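Local coordinates for protein SmhB (Serratia marcescens, PDB 6ZZ5) that forms one component of the tripartite alpha-pore-forming toxin Smh, captured here in its soluble form and probably reshaped when it joins a membrane pore, at residues 10-15 against 322-327; 19-24 against 176-181; 66-71 against 124-129; 74-79 against 329-334; 84-89 against 314-319. All coordinates share one frame; numbering follows the deposited sequence.

Contact 1: residues 10-15 against 322-327; sequences DGMNAQ and TKVLDG
Apolar contact between helix 4-30 and helix 321-336 is carried here by one long side chain, M12, whose terminal methyl CE lies 4.3 Å from the methyl CG1 of V324. With CG anti to the backbone N (chi1 177°) and the next torsion also extended, the chain runs straight out toward 322-327 before bending at chi3 (72°) to bring CE against the opposite helix. Methionine suits the place: it is slim, flexible and long enough to join two helices whose backbones stay well apart.

The same methyl also packs on main chain. It rests 3.9 Å from V324 O and 4.0 Å from G327 C, and G327 carries no side chain that would stand between methionine and backbone. These helices belong to the elongated alpha-helical bundle of a toxin related to Bacillus haemolytic enterotoxin, and I79 of helix 44-92 touches both M12 and V324, so a third helix joins the apolar cluster.

Electrostatics enter weakly, at the exposed margin. D10 and K323 carry opposite charges, but OD1 of D10 is 6.8 Å from NZ of K323, a separation that may allow a mild long-range attraction and forms no salt bridge.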
# COMPACT_ATOMS: atom_id res chain seq x y z
N ASP A 10 -4.73 13.02 7.80
CA ASP A 10 -4.11 12.88 6.47
C ASP A 10 -3.18 11.67 6.47
O ASP A 10 -3.16 10.98 5.46
CB ASP A 10 -3.31 14.13 6.08
CG ASP A 10 -4.20 15.33 5.81
OD1 ASP A 10 -5.44 15.14 5.60
OD2 ASP A 10 -3.65 16.43 5.83
N GLY A 11 -2.43 11.46 7.56
CA GLY A 11 -1.53 10.28 7.70
C GLY A 11 -2.30 8.98 7.60
O GLY A 11 -1.83 8.01 6.90
N MET A 12 -3.41 8.91 8.34
CA MET A 12 -4.27 7.71 8.40
C MET A 12 -4.84 7.43 6.99
O MET A 12 -4.83 6.26 6.59
CB MET A 12 -5.41 7.92 9.39
CG MET A 12 -6.32 6.77 9.41
SD MET A 12 -7.62 7.02 10.62
CE MET A 12 -8.65 8.25 9.85
N ASN A 13 -5.38 8.44 6.32
CA ASN A 13 -6.00 8.27 4.98
C ASN A 13 -4.92 7.77 3.99
O ASN A 13 -5.22 6.81 3.25
CB ASN A 13 -6.66 9.54 4.47
CG ASN A 13 -7.93 9.92 5.22
OD1 ASN A 13 -8.50 9.10 5.94
ND2 ASN A 13 -8.39 11.15 5.00
N ALA A 14 -3.72 8.38 4.01
CA ALA A 14 -2.65 8.07 3.03
C ALA A 14 -2.10 6.66 3.31
O ALA A 14 -1.92 5.91 2.35
CB ALA A 14 -1.57 9.12 3.07
N GLN A 15 -1.92 6.28 4.58
CA GLN A 15 -1.28 5.00 4.88
C GLN A 15 -2.28 3.88 4.59
O GLN A 15 -1.86 2.87 4.09
CB GLN A 15 -0.86 4.87 6.32
CG GLN A 15 -0.06 3.63 6.58
CD GLN A 15 0.54 3.57 7.97
OE1 GLN A 15 -0.10 3.82 8.98
NE2 GLN A 15 1.78 3.15 8.03
N THR A 322 -14.73 14.53 14.93
CA THR A 322 -15.82 13.68 14.43
C THR A 322 -15.41 13.12 13.06
O THR A 322 -15.66 11.95 12.78
CB THR A 322 -17.14 14.43 14.38
OG1 THR A 322 -17.52 14.61 15.76
CG2 THR A 322 -18.17 13.61 13.66
N LYS A 323 -14.76 13.94 12.25
CA LYS A 323 -14.33 13.52 10.90
C LYS A 323 -13.27 12.41 11.03
O LYS A 323 -13.34 11.42 10.32
CB LYS A 323 -13.86 14.76 10.14
CG LYS A 323 -13.14 14.51 8.81
CD LYS A 323 -12.66 15.81 8.17
CE LYS A 323 -11.69 16.54 9.08
NZ LYS A 323 -11.09 17.73 8.45
N VAL A 324 -12.34 12.53 11.95
CA VAL A 324 -11.31 11.50 12.16
C VAL A 324 -11.98 10.24 12.67
O VAL A 324 -11.65 9.12 12.16
CB VAL A 324 -10.17 11.97 13.07
CG1 VAL A 324 -9.19 10.85 13.24
CG2 VAL A 324 -9.53 13.22 12.49
N LEU A 325 -12.88 10.33 13.64
CA LEU A 325 -13.54 9.11 14.16
C LEU A 325 -14.36 8.40 13.05
O LEU A 325 -14.26 7.15 12.93
CB LEU A 325 -14.42 9.47 15.37
CG LEU A 325 -13.64 9.76 16.67
CD1 LEU A 325 -14.59 10.20 17.75
CD2 LEU A 325 -12.79 8.57 17.15
N ASP A 326 -15.15 9.13 12.29
CA ASP A 326 -15.89 8.59 11.11
C ASP A 326 -14.90 7.85 10.19
O ASP A 326 -15.22 6.73 9.73
CB ASP A 326 -16.61 9.70 10.35
CG ASP A 326 -17.82 10.29 11.05
OD1 ASP A 326 -18.23 9.74 12.08
OD2 ASP A 326 -18.41 11.24 10.49
N GLY A 327 -13.77 8.48 9.89
CA GLY A 327 -12.72 7.90 9.01
C GLY A 327 -12.23 6.59 9.55
O GLY A 327 -12.12 5.62 8.78

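Contact 2: residues 19-24 against 176-181; sequences ALHIQT and AIAGIV
I177 is the first residue of 176-181 to meet 19-24, and it does so by laying its CG2 methyl over one face of the H21 imidazole. The methyl stands 3.5 Å from the ring centroid, only 7° off the ring normal, so this CH-pi contact is centred and the methyl lies almost equally far from all five ring atoms. Both partners reach across from the same kind of torsion: H21 has CG anti to its backbone N (chi1 -174°), and I177 holds CG2 in the corresponding place. A branched apolar residue suits a buried aromatic face, to which it offers a methyl while its longer arm goes another way.

A178 follows at the closest backbone approach, its CA 7.0 Å from that of H21. Its small side chain leaves room for the imidazole, whose ND1 comes within 4.1 Å of A178 N, approaching obliquely and without a hydrogen bond. The two helices cross at 128° between N-to-C directions, their segment axes 10.0 Å apart. Helix 156-184 leads on into strand 191-196 of the small mixed sheet, and M218 of strand 216-221 packs on I177, V181 and T24; the contact therefore joins the long bundle to the sheet-bearing part of the chain.

One turn after I177, V181 brings CG1 to 4.1 Å from CD1 of L20. The L20 carbonyl is engaged by its own helix: T24 OG1 (3.0 Å to L20 O) and T24 N bond to it from opposite faces of its plane.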
# COMPACT_ATOMS: atom_id res chain seq x y z
N ALA A 19 -1.78 1.02 1.89
CA ALA A 19 -1.71 -0.34 2.43
C ALA A 19 -2.56 -1.29 1.57
O ALA A 19 -2.14 -2.43 1.37
CB ALA A 19 -2.09 -0.36 3.88
N LEU A 20 -3.72 -0.87 1.12
CA LEU A 20 -4.57 -1.71 0.23
C LEU A 20 -3.91 -1.96 -1.11
O LEU A 20 -4.00 -3.08 -1.65
CB LEU A 20 -5.91 -1.02 0.04
CG LEU A 20 -6.79 -0.99 1.29
CD1 LEU A 20 -8.10 -0.37 0.96
CD2 LEU A 20 -7.01 -2.37 1.86
N HIS A 21 -3.19 -0.99 -1.60
CA HIS A 21 -2.47 -1.12 -2.90
C HIS A 21 -1.33 -2.13 -2.74
O HIS A 21 -1.24 -3.10 -3.53
CB HIS A 21 -1.98 0.29 -3.30
CG HIS A 21 -1.37 0.38 -4.65
ND1 HIS A 21 -0.96 1.60 -5.22
CD2 HIS A 21 -1.14 -0.59 -5.58
CE1 HIS A 21 -0.45 1.35 -6.42
NE2 HIS A 21 -0.55 0.00 -6.66
N ILE A 22 -0.44 -1.95 -1.75
CA ILE A 22 0.66 -2.92 -1.53
C ILE A 22 0.09 -4.30 -1.17
O ILE A 22 0.61 -5.31 -1.66
CB ILE A 22 1.74 -2.41 -0.54
CG1 ILE A 22 2.88 -3.43 -0.43
CG2 ILE A 22 1.20 -2.04 0.83
CD1 ILE A 22 4.12 -2.90 0.28
N GLN A 23 -1.02 -4.39 -0.43
CA GLN A 23 -1.61 -5.71 -0.11
C GLN A 23 -1.99 -6.46 -1.42
O GLN A 23 -1.59 -7.64 -1.62
CB GLN A 23 -2.88 -5.55 0.74
CG GLN A 23 -3.59 -6.85 0.96
CD GLN A 23 -4.78 -6.65 1.87
OE1 GLN A 23 -5.69 -5.94 1.52
NE2 GLN A 23 -4.78 -7.31 2.99
N THR A 24 -2.68 -5.79 -2.33
CA THR A 24 -3.06 -6.39 -3.63
C THR A 24 -1.80 -6.77 -4.42
O THR A 24 -1.77 -7.85 -5.01
CB THR A 24 -3.92 -5.43 -4.45
OG1 THR A 24 -5.05 -5.11 -3.63
CG2 THR A 24 -4.42 -6.05 -5.73
N ALA A 176 -2.54 5.60 -11.27
CA ALA A 176 -3.96 5.42 -11.54
C ALA A 176 -4.55 4.65 -10.36
O ALA A 176 -5.61 5.07 -9.81
CB ALA A 176 -4.17 4.71 -12.85
N ILE A 177 -3.93 3.55 -9.98
CA ILE A 177 -4.45 2.72 -8.86
C ILE A 177 -4.46 3.53 -7.56
O ILE A 177 -5.49 3.48 -6.86
CB ILE A 177 -3.64 1.43 -8.74
CG1 ILE A 177 -3.88 0.57 -9.99
CG2 ILE A 177 -3.96 0.72 -7.42
CD1 ILE A 177 -3.11 -0.71 -9.99
N ALA A 178 -3.38 4.25 -7.26
CA ALA A 178 -3.27 5.06 -6.01
C ALA A 178 -4.47 6.01 -5.93
O ALA A 178 -5.13 5.99 -4.88
CB ALA A 178 -1.95 5.79 -5.94
N GLY A 179 -4.80 6.70 -7.03
CA GLY A 179 -5.89 7.68 -7.13
C GLY A 179 -7.25 6.99 -7.01
O GLY A 179 -8.15 7.53 -6.37
N ILE A 180 -7.43 5.81 -7.59
CA ILE A 180 -8.71 5.05 -7.48
C ILE A 180 -8.92 4.70 -6.00
O ILE A 180 -10.04 4.89 -5.52
CB ILE A 180 -8.75 3.82 -8.40
CG1 ILE A 180 -8.73 4.26 -9.87
CG2 ILE A 180 -9.97 2.97 -8.12
CD1 ILE A 180 -8.41 3.15 -10.87
N VAL A 181 -7.91 4.17 -5.33
CA VAL A 181 -8.08 3.70 -3.93
C VAL A 181 -8.30 4.92 -3.02
O VAL A 181 -9.18 4.83 -2.15
CB VAL A 181 -6.94 2.81 -3.42
CG1 VAL A 181 -7.18 2.35 -1.99
CG2 VAL A 181 -6.77 1.59 -4.32

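Contact 3: residues 66-71 against 124-129; sequences KDIQPL and RRTIGS. With SO4 (sulfate ion), chain E.
Helices 44-92 and 99-151 follow one another in the chain and pack as a helical hairpin of the bundle, and I68 is the side chain by which the first packs on T126 and I127 of the second. Its CG1 lies 3.8 Å from the CG2 methyl of T126, the two side chains sliding past each other in opposite directions. Beyond it, CD1 reaches on to the CD1 of I127 at 4.0 Å, though I127 was modelled in two conformers, so this touch is less certain. T126 suits a half-buried place: with OG1 beside its own backbone N (chi1 -58°) the hydroxyl bonds to N122 O, leaving the methyl for I68. The first helix is irregular here, with a pi-type turn at 66-68 followed by P70, whose ring nitrogen has no hydrogen to give.

On the other side of the second helix, R124 and R125 hold a sulfate between their guanidinium edges, the sulfur lying in the plane of each group. NH1 of R124 donates to O4 at 2.7 Å (159°), and NE of R125 to O1 at 2.7 Å (167°); NH2 of R125 adds a bond of 3.2 Å to O2. A salt bridge from R125 NH1 to E118 anchors that side chain as well.

The sulfate probably came from the crystallisation liquor, but its dianionic charge would offset the two neighbouring arginines, while the face toward I68 is held by apolar packing, with no hydrogen bond across it.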
# COMPACT_ATOMS: atom_id res chain seq x y z
N LYS A 66 1.33 -10.76 6.41
CA LYS A 66 1.08 -11.47 7.67
C LYS A 66 1.55 -10.58 8.81
O LYS A 66 0.96 -10.60 9.91
CB LYS A 66 1.73 -12.87 7.69
CG LYS A 66 1.07 -13.92 6.80
CD LYS A 66 -0.46 -14.12 6.99
CE LYS A 66 -1.17 -14.95 5.92
NZ LYS A 66 -1.99 -14.12 4.99
N ASP A 67 2.60 -9.79 8.62
CA ASP A 67 3.27 -9.19 9.80
C ASP A 67 3.08 -7.69 9.74
O ASP A 67 3.24 -7.05 10.76
CB ASP A 67 4.75 -9.59 9.89
CG ASP A 67 4.99 -11.08 9.93
OD1 ASP A 67 4.26 -11.78 10.66
OD2 ASP A 67 5.90 -11.52 9.23
N ILE A 68 2.86 -7.10 8.57
CA ILE A 68 2.88 -5.61 8.51
C ILE A 68 1.47 -5.08 8.33
O ILE A 68 1.10 -4.12 9.10
CB ILE A 68 3.88 -5.09 7.46
CG1 ILE A 68 5.27 -5.66 7.72
CG2 ILE A 68 3.84 -3.57 7.40
CD1 ILE A 68 6.29 -5.25 6.69
N GLN A 69 0.70 -5.59 7.36
CA GLN A 69 -0.70 -5.14 7.18
C GLN A 69 -1.43 -5.07 8.54
O GLN A 69 -2.20 -4.11 8.74
CB GLN A 69 -1.45 -6.03 6.18
CG GLN A 69 -2.85 -5.55 5.83
CD GLN A 69 -2.94 -4.42 4.85
OE1 GLN A 69 -1.94 -3.88 4.39
NE2 GLN A 69 -4.15 -4.01 4.52
N PRO A 70 -1.40 -6.10 9.42
CA PRO A 70 -2.10 -6.02 10.72
C PRO A 70 -1.67 -4.83 11.60
O PRO A 70 -2.53 -4.29 12.33
CB PRO A 70 -1.82 -7.34 11.45
CG PRO A 70 -1.43 -8.26 10.31
CD PRO A 70 -0.72 -7.39 9.29
N LEU A 71 -0.43 -4.37 11.45
CA LEU A 71 0.10 -3.19 12.18
C LEU A 71 -0.53 -1.92 11.63
O LEU A 71 -0.72 -0.95 12.43
CB LEU A 71 1.63 -3.11 12.14
CG LEU A 71 2.37 -4.32 12.73
CD1 LEU A 71 3.86 -4.13 12.56
CD2 LEU A 71 1.98 -4.63 14.18
N ARG A 124 7.09 1.67 10.94
CA ARG A 124 7.99 2.36 9.99
C ARG A 124 9.30 1.59 9.86
O ARG A 124 9.82 1.43 8.72
CB ARG A 124 8.27 3.80 10.44
CG ARG A 124 9.32 4.48 9.56
CD ARG A 124 9.63 5.91 9.94
NE ARG A 124 9.85 6.03 11.36
CZ ARG A 124 10.97 5.70 11.99
NH1 ARG A 124 12.01 5.23 11.33
NH2 ARG A 124 11.06 5.86 13.30
N ARG A 125 9.88 1.17 10.98
CA ARG A 125 11.18 0.45 10.95
C ARG A 125 10.99 -0.92 10.28
O ARG A 125 11.88 -1.36 9.53
CB ARG A 125 11.77 0.27 12.34
CG ARG A 125 12.24 1.51 13.07
CD ARG A 125 12.56 1.13 14.55
NE ARG A 125 12.65 2.40 15.24
CZ ARG A 125 11.90 2.83 16.23
NH1 ARG A 125 11.07 2.05 16.88
NH2 ARG A 125 12.11 4.05 16.68
N THR A 126 9.89 -1.62 10.53
CA THR A 126 9.64 -2.95 9.97
C THR A 126 9.50 -2.82 8.45
O THR A 126 10.14 -3.64 7.69
CB THR A 126 8.42 -3.64 10.59
OG1 THR A 126 8.69 -3.68 11.98
CG2 THR A 126 8.22 -5.04 10.05
N ILE A 127 8.73 -1.86 7.99
CA ILE A 127 8.54 -1.69 6.51
C ILE A 127 9.85 -1.17 5.90
O ILE A 127 10.14 -1.56 4.76
CB ILE A 127 7.27 -0.86 6.14
CG1 ILE A 127 6.92 -0.95 4.65
CG2 ILE A 127 7.38 0.61 6.50
CD1 ILE A 127 6.86 -2.30 4.07
N GLY A 128 10.60 -0.32 6.60
CA GLY A 128 11.94 0.14 6.21
C GLY A 128 12.89 -1.04 5.98
O GLY A 128 13.59 -1.06 4.94
N SER A 129 12.88 -2.03 6.85
CA SER A 129 13.77 -3.22 6.74
C SER A 129 13.34 -4.04 5.52
O SER A 129 14.19 -4.52 4.78
CB SER A 129 13.73 -4.08 7.97
OG SER A 129 14.34 -3.41 9.04
S SO4 E . 14.84 5.14 14.03
O1 SO4 E . 14.82 3.76 14.48
O2 SO4 E . 14.06 5.95 14.93
O3 SO4 E . 16.19 5.63 14.00
O4 SO4 E . 14.28 5.20 12.71

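Contact 4: residues 74-79 against 329-334; sequences RNVTNI and KIIKQQ
Two bends at the far end of K332, at chi3 (62°) and chi4 (107°), turn its ammonium group across T77, whose own first torsion sets OG1 beside the backbone N and toward the lysine. The helices concerned, 44-92 and 321-336, are nearly antiparallel neighbours in the toxin's helical bundle: the axes of these segments pass 9.9 Å apart at 158° between N-to-C directions.

Inside the pair the contact is apolar. V76 spreads its two methyls over two residues, CG1 lying 3.8 Å from CG of K332 and CG2 4.0 Å from CG2 of I331. Valine fits well here, since its branch at CB serves both partners without a long chain to place. V76 and K332 slide past each other in opposite directions, so the aliphatic part of the lysine is used as packing surface while its charged tip is carried to the outer edge. S16 of helix 4-30 touches both V76 and I331, which marks this as the inward side of the pair.

At the outer edge the chemistry becomes polar. Threonine suits the position because its hydroxyl can accept from lysine, and also makes a weak bond with I73 O in its own helix. The guanidinium of R74 lies too far off to touch the ammonium, NH2 to NZ being 6.7 Å, although the like charges may repel mildly. The side chains of T77 and K332 cross at about a right angle, and NZ of K332 donates to OG1 of T77 at 2.6 Å.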
# COMPACT_ATOMS: atom_id res chain seq x y z
N ARG A 74 -4.00 -1.88 13.01
CA ARG A 74 -3.84 -1.58 14.43
C ARG A 74 -3.70 -0.05 14.59
O ARG A 74 -4.30 0.49 15.57
CB ARG A 74 -2.68 -2.40 14.97
CG ARG A 74 -2.23 -2.02 16.36
CD ARG A 74 -3.34 -2.33 17.33
NE ARG A 74 -3.68 -3.74 17.35
CZ ARG A 74 -4.74 -4.24 17.99
NH1 ARG A 74 -4.96 -5.55 17.99
NH2 ARG A 74 -5.57 -3.43 18.62
N ASN A 75 -2.91 0.59 13.71
CA ASN A 75 -2.64 2.03 13.81
C ASN A 75 -4.01 2.74 13.72
O ASN A 75 -4.25 3.70 14.47
CB ASN A 75 -1.72 2.55 12.72
CG ASN A 75 -1.56 4.05 12.83
OD1 ASN A 75 -0.92 4.50 13.77
ND2 ASN A 75 -2.09 4.79 11.87
N VAL A 76 -4.88 2.30 12.82
CA VAL A 76 -6.19 2.97 12.65
C VAL A 76 -6.98 2.78 13.95
O VAL A 76 -7.68 3.75 14.36
CB VAL A 76 -6.96 2.43 11.42
CG1 VAL A 76 -8.35 3.01 11.38
CG2 VAL A 76 -6.22 2.68 10.13
N THR A 77 -7.00 1.60 14.53
CA THR A 77 -7.66 1.33 15.84
C THR A 77 -7.08 2.26 16.93
O THR A 77 -7.82 2.78 17.79
CB THR A 77 -7.49 -0.13 16.27
OG1 THR A 77 -8.03 -0.88 15.18
CG2 THR A 77 -8.19 -0.45 17.58
N ASN A 78 -5.77 2.48 16.90
CA ASN A 78 -5.08 3.33 17.92
C ASN A 78 -5.54 4.78 17.74
O ASN A 78 -5.74 5.44 18.74
CB ASN A 78 -3.56 3.24 17.80
CG ASN A 78 -3.03 1.89 18.18
OD1 ASN A 78 -3.74 1.12 18.81
ND2 ASN A 78 -1.78 1.61 17.85
N ILE A 79 -5.66 5.26 16.50
CA ILE A 79 -6.17 6.62 16.24
C ILE A 79 -7.58 6.68 16.84
O ILE A 79 -7.90 7.65 17.49
CB ILE A 79 -6.15 6.94 14.74
CG1 ILE A 79 -4.69 6.95 14.24
CG2 ILE A 79 -6.87 8.24 14.48
CD1 ILE A 79 -4.54 7.24 12.79
N LYS A 329 -13.69 4.43 11.34
CA LYS A 329 -14.76 3.40 11.26
C LYS A 329 -14.89 2.95 9.78
O LYS A 329 -14.97 1.72 9.52
CB LYS A 329 -16.12 3.94 11.74
CG LYS A 329 -16.21 4.28 13.23
CD LYS A 329 -17.56 4.91 13.63
CE LYS A 329 -17.54 5.79 14.86
NZ LYS A 329 -17.15 4.99 16.03
N ILE A 330 -14.88 3.89 8.87
CA ILE A 330 -15.05 3.60 7.41
C ILE A 330 -13.81 2.84 6.94
O ILE A 330 -13.97 1.82 6.27
CB ILE A 330 -15.31 4.87 6.60
CG1 ILE A 330 -16.55 5.61 7.11
CG2 ILE A 330 -15.45 4.51 5.11
CD1 ILE A 330 -16.64 7.04 6.61
N ILE A 331 -12.65 3.29 7.35
CA ILE A 331 -11.38 2.66 6.93
C ILE A 331 -11.35 1.23 7.43
O ILE A 331 -11.05 0.31 6.61
CB ILE A 331 -10.15 3.49 7.35
CG1 ILE A 331 -10.13 4.77 6.52
CG2 ILE A 331 -8.88 2.71 7.19
CD1 ILE A 331 -9.14 5.75 7.01
N LYS A 332 -11.67 0.99 8.70
CA LYS A 332 -11.63 -0.41 9.17
C LYS A 332 -12.56 -1.30 8.33
O LYS A 332 -12.16 -2.45 7.99
CB LYS A 332 -11.90 -0.44 10.67
CG LYS A 332 -10.68 0.04 11.47
CD LYS A 332 -11.02 0.36 12.93
CE LYS A 332 -11.52 -0.86 13.64
NZ LYS A 332 -10.49 -1.34 14.57
N GLN A 333 -13.76 -0.83 8.04
CA GLN A 333 -14.76 -1.58 7.24
C GLN A 333 -14.22 -1.83 5.83
O GLN A 333 -14.31 -2.94 5.30
CB GLN A 333 -16.09 -0.81 7.14
CG GLN A 333 -16.93 -0.81 8.41
CD GLN A 333 -18.23 -0.08 8.14
OE1 GLN A 333 -18.23 1.06 7.67
NE2 GLN A 333 -19.34 -0.75 8.34
N GLN A 334 -13.67 -0.80 5.20
CA GLN A 334 -13.09 -0.95 3.83
C GLN A 334 -11.95 -1.95 3.81
O GLN A 334 -11.87 -2.72 2.88
CB GLN A 334 -12.54 0.37 3.31
CG GLN A 334 -13.65 1.33 3.03
CD GLN A 334 -14.25 1.30 1.64
OE1 GLN A 334 -13.95 0.45 0.79
NE2 GLN A 334 -15.17 2.25 1.47

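Contact 5: residues 84-89 against 314-319; sequences ETQNLI and LTASQT. With EDO (1,2-ethanediol), chain I.
The side-chain amides of Q86 and N87, on helix 44-92, each meet a carbon of helix 306-319 at a slant. The CB of A316 lies 3.6 Å from NE2 of Q86, and the CB of S317 3.5 Å from OD1 of N87; each stands roughly 45° up from the amide plane it touches, neither in plane nor squarely over a face. A water lies beside ND2 of N87, close to that amide's plane. The small residues suit the spot, because the backbones come close: the CA atoms of N87 and S317 are 5.8 Å apart. Q86 gets there with an extended chain, CG anti to its backbone N (chi1 -170°).

No direct hydrogen bond joins the segments. The water takes that role, accepting from ND2 of N87 at 3.0 Å and donating to the carbonyl O of S317 at 2.9 Å. The hydroxyl of S317 turns back into its own helix, where OG donates to L314 O at 2.7 Å. OE1 of Q86 is shared between Y82 OH and O2 of an ethanediol, 2.7 Å away, which was probably taken up from the crystallisation liquor and also bonds to E291.

This meeting, toward one end of the long bundle, has helices 321-336 and 99-151 as neighbours. V321 of helix 321-336 packs on both Q86 and N87; F313 of helix 306-319 touches Q86 and I89; and I89 goes on to W102, A105 and V109 of helix 99-151.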
# COMPACT_ATOMS: atom_id res chain seq x y z
N GLU A 84 -11.22 8.84 20.84
CA GLU A 84 -12.30 8.52 21.81
C GLU A 84 -11.86 8.97 23.22
O GLU A 84 -12.66 9.51 23.97
CB GLU A 84 -12.69 7.03 21.77
CG GLU A 84 -13.41 6.61 20.52
CD GLU A 84 -14.81 7.19 20.34
OE1 GLU A 84 -15.26 7.91 21.26
OE2 GLU A 84 -15.46 6.87 19.30
N THR A 85 -10.62 8.74 23.58
CA THR A 85 -10.09 9.16 24.90
C THR A 85 -10.05 10.71 24.94
O THR A 85 -10.39 11.28 25.97
CB THR A 85 -8.71 8.57 25.12
OG1 THR A 85 -8.83 7.14 25.09
CG2 THR A 85 -8.14 9.00 26.45
N GLN A 86 -9.68 11.35 23.85
CA GLN A 86 -9.64 12.83 23.80
C GLN A 86 -11.08 13.33 23.97
O GLN A 86 -11.27 14.30 24.72
CB GLN A 86 -8.94 13.35 22.57
CG GLN A 86 -8.70 14.86 22.64
CD GLN A 86 -8.07 15.44 21.40
OE1 GLN A 86 -6.86 15.32 21.20
NE2 GLN A 86 -8.89 16.05 20.57
N ASN A 87 -12.05 12.71 23.31
CA ASN A 87 -13.47 13.14 23.47
C ASN A 87 -13.95 12.88 24.91
O ASN A 87 -14.84 13.63 25.41
CB ASN A 87 -14.41 12.50 22.45
CG ASN A 87 -14.51 13.28 21.16
OD1 ASN A 87 -13.92 14.37 21.02
ND2 ASN A 87 -15.24 12.69 20.20
N LEU A 88 -13.52 11.80 25.53
CA LEU A 88 -13.87 11.53 26.94
C LEU A 88 -13.39 12.71 27.82
O LEU A 88 -14.19 13.26 28.55
CB LEU A 88 -13.24 10.21 27.37
CG LEU A 88 -13.41 9.81 28.83
CD1 LEU A 88 -14.87 9.58 29.16
CD2 LEU A 88 -12.62 8.55 29.11
N ILE A 89 -12.13 13.11 27.68
CA ILE A 89 -11.55 14.31 28.38
C ILE A 89 -12.43 15.53 28.10
O ILE A 89 -12.83 16.21 29.06
CB ILE A 89 -10.10 14.57 27.92
CG1 ILE A 89 -9.16 13.45 28.37
CG2 ILE A 89 -9.57 15.91 28.33
CD1 ILE A 89 -9.33 13.01 29.74
N LEU A 314 -12.91 21.62 24.50
CA LEU A 314 -14.30 21.75 23.97
C LEU A 314 -14.23 22.00 22.47
O LEU A 314 -14.86 21.26 21.77
CB LEU A 314 -15.06 22.85 24.69
CG LEU A 314 -15.42 22.59 26.16
CD1 LEU A 314 -15.86 23.86 26.86
CD2 LEU A 314 -16.52 21.55 26.27
N THR A 315 -13.43 22.97 21.99
CA THR A 315 -13.29 23.26 20.54
C THR A 315 -12.81 22.01 19.78
O THR A 315 -13.40 21.71 18.67
CB THR A 315 -12.41 24.52 20.35
OG1 THR A 315 -13.11 25.51 21.11
CG2 THR A 315 -12.25 24.94 18.91
N ALA A 316 -11.75 21.35 20.23
CA ALA A 316 -11.27 20.14 19.55
C ALA A 316 -12.44 19.17 19.31
O ALA A 316 -12.65 18.73 18.15
CB ALA A 316 -10.20 19.45 20.36
N SER A 317 -13.22 18.87 20.34
CA SER A 317 -14.32 17.87 20.25
C SER A 317 -15.35 18.29 19.20
O SER A 317 -15.96 17.42 18.53
CB SER A 317 -14.94 17.63 21.63
OG SER A 317 -15.74 18.75 22.02
N GLN A 318 -15.53 19.59 19.01
CA GLN A 318 -16.64 20.07 18.17
C GLN A 318 -16.15 20.35 16.76
O GLN A 318 -16.99 20.58 15.91
CB GLN A 318 -17.24 21.33 18.76
CG GLN A 318 -18.13 21.05 19.94
CD GLN A 318 -18.71 22.33 20.48
OE1 GLN A 318 -18.08 22.95 21.36
NE2 GLN A 318 -19.87 22.76 19.97
N THR A 319 -14.84 20.33 16.50
CA THR A 319 -14.28 20.85 15.22
C THR A 319 -13.78 19.71 14.33
O THR A 319 -14.44 19.48 13.35
CB THR A 319 -13.23 21.95 15.43
OG1 THR A 319 -12.16 21.46 16.20
CG2 THR A 319 -13.81 23.17 16.08
C1 EDO I . -5.70 18.96 21.57
O1 EDO I . -5.62 19.98 20.59
C2 EDO I . -4.89 17.79 21.21
O2 EDO I . -5.34 17.19 20.01
O HOH W 1 -16.03 14.58 17.95

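Overall arrangement
Contacts 1 and 4 are neighbours, centres 8 Å apart, and both use helix 321-336: N13 of contact 1 touches I331 of contact 4, linking buried methyl packing to a pair with a polar edge. Contact 2 lies nearest the centre of the chain and is largely buried, resting on methyl-to-ring packing; all the touching residues of contact 1 are buried. Contact 3 shares helix 44-92 with contacts 4 and 5; its inner face is apolar, while arginines and a sulfate occupy its outer side. Contact 5, about 30 Å from the chain centre, is water-bridged and partly buried, yet L325 of contact 1 touches its N87, so contacts 1, 4 and 5 form a continuous run.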